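Local coordinates for sulfoquinovosidase (Escherichia coli, PDB 5AEG), which hydrolyses sulfoquinovosyl diacylglycerides, the plant sulfolipids, and simpler sulfoquinovosides such as sulfoquinovosyl glycerol, releasing sulfoquinovose, at residues P314-D317 against S318-Q322. Sequence-based numbering, arbitrary orientation.
Sequences PQLD and SRIKQ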
# COMPACT_ATOMS: atom_id res chain seq x y z
N PRO A 314 -3.06 23.77 -23.12
CA PRO A 314 -2.37 24.26 -24.33
C PRO A 314 -0.86 24.37 -24.19
O PRO A 314 -0.35 24.83 -23.11
CB PRO A 314 -3.01 25.63 -24.57
CG PRO A 314 -3.48 26.11 -23.22
CD PRO A 314 -3.93 24.80 -22.49
N GLN A 315 -0.17 23.90 -25.24
CA GLN A 315 1.31 24.04 -25.43
C GLN A 315 2.07 23.16 -24.40
O GLN A 315 3.22 23.39 -24.13
CB GLN A 315 1.79 25.51 -25.34
CG GLN A 315 1.02 26.52 -26.19
CD GLN A 315 1.68 27.88 -26.21
OE1 GLN A 315 1.42 28.77 -25.38
NE2 GLN A 315 2.57 28.05 -27.14
N LEU A 316 1.41 22.12 -23.85
CA LEU A 316 2.06 21.36 -22.81
C LEU A 316 3.28 20.61 -23.37
O LEU A 316 4.25 20.46 -22.69
CB LEU A 316 1.04 20.36 -22.22
CG LEU A 316 1.63 19.37 -21.17
CD1 LEU A 316 2.05 20.17 -20.01
CD2 LEU A 316 0.58 18.30 -20.85
N ASP A 317 3.22 20.18 -24.63
CA ASP A 317 4.33 19.41 -25.25
C ASP A 317 5.60 20.23 -25.24
O ASP A 317 6.65 19.73 -24.81
CB ASP A 317 3.99 18.88 -26.65
CG ASP A 317 3.44 19.94 -27.59
OD1 ASP A 317 3.20 21.16 -27.22
OD2 ASP A 317 3.23 19.50 -28.72
N SER A 318 5.49 21.51 -25.60
CA SER A 318 6.68 22.37 -25.55
C SER A 318 6.97 22.87 -24.12
O SER A 318 8.16 23.06 -23.77
CB SER A 318 6.59 23.57 -26.50
OG SER A 318 5.45 24.36 -26.19
N ARG A 319 5.93 23.11 -23.33
CA ARG A 319 6.14 23.56 -21.95
C ARG A 319 6.91 22.52 -21.12
O ARG A 319 7.71 22.95 -20.27
CB ARG A 319 4.85 24.02 -21.22
CG ARG A 319 5.09 24.90 -20.01
CD ARG A 319 5.94 26.16 -20.32
NE ARG A 319 5.18 27.01 -21.22
CZ ARG A 319 4.24 27.85 -20.83
NH1 ARG A 319 3.95 28.04 -19.55
NH2 ARG A 319 3.50 28.49 -21.74
N ILE A 320 6.65 21.22 -21.33
CA ILE A 320 7.34 20.12 -20.59
C ILE A 320 8.83 20.29 -20.85
O ILE A 320 9.64 20.26 -19.91
CB ILE A 320 6.86 18.71 -20.98
CG1 ILE A 320 5.42 18.50 -20.46
CG2 ILE A 320 7.82 17.63 -20.47
CD1 ILE A 320 4.74 17.25 -20.97
N LYS A 321 9.21 20.60 -22.09
CA LYS A 321 10.65 20.76 -22.42
C LYS A 321 11.27 21.92 -21.68
O LYS A 321 12.33 21.78 -21.07
CB LYS A 321 10.87 20.88 -23.93
CG LYS A 321 10.41 19.67 -24.73
CD LYS A 321 11.34 18.47 -24.58
CE LYS A 321 10.81 17.17 -25.21
NZ LYS A 321 10.03 16.27 -24.25
N GLN A 322 10.58 23.03 -21.67
CA GLN A 322 11.04 24.19 -20.97
C GLN A 322 11.19 23.90 -19.45
O GLN A 322 12.22 24.20 -18.79
CB GLN A 322 10.07 25.33 -21.26
CG GLN A 322 10.31 26.60 -20.45
CD GLN A 322 9.29 27.71 -20.74
OE1 GLN A 322 8.88 27.89 -21.90
NE2 GLN A 322 8.86 28.46 -19.67
O HOH W 1 7.48 17.25 -24.55
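Gln315, the N-cap of helix 316-325, offers its carbonyl O to the first turn: Arg319 N donates to it at 2.8 Å, nearly along the C=O axis. Ser318 OG lies 3.2 Å from Gln315 O, but its hydroxyl proton could go to another acceptor, and this bond is not settled. Gln315 OE1 lies at the edge of the Arg319 guanidinium, near its plane, but 4.2 Å from NH2 is too far for a hydrogen bond. That guanidinium has its main partner elsewhere, in a salt bridge from NH1 to Glu266. One residue on, Leu316 O takes the next helical bond, from Ile320 N at 2.9 Å. With CG anti to the backbone N (chi1 175°), Leu316 sends its branch across Ile320 at a slant, and its CG meets Ile320 CD1 at 3.8 Å. Asp317 holds CG between its backbone N and carbonyl carbon (chi1 51°), which brings OD1 back over the next peptide, where Ser318 N donates to it at 2.8 Å from above the carboxylate plane, in a bent bond (131° at the hydrogen). A leucine here, with no carboxylate, would probably leave Ser318 N without this acceptor and the first turn of the helix without a nearby negative charge. A water donates to Asp317 O at 2.6 Å and accepts from Lys321 NZ, linking the two one turn apart. In the family 31 TIM-barrel domain, the buried side chains of Leu316 and Ile320 pack on Phe330 of strand 329-334, while Arg319 lies against the neighbouring helix 265-277.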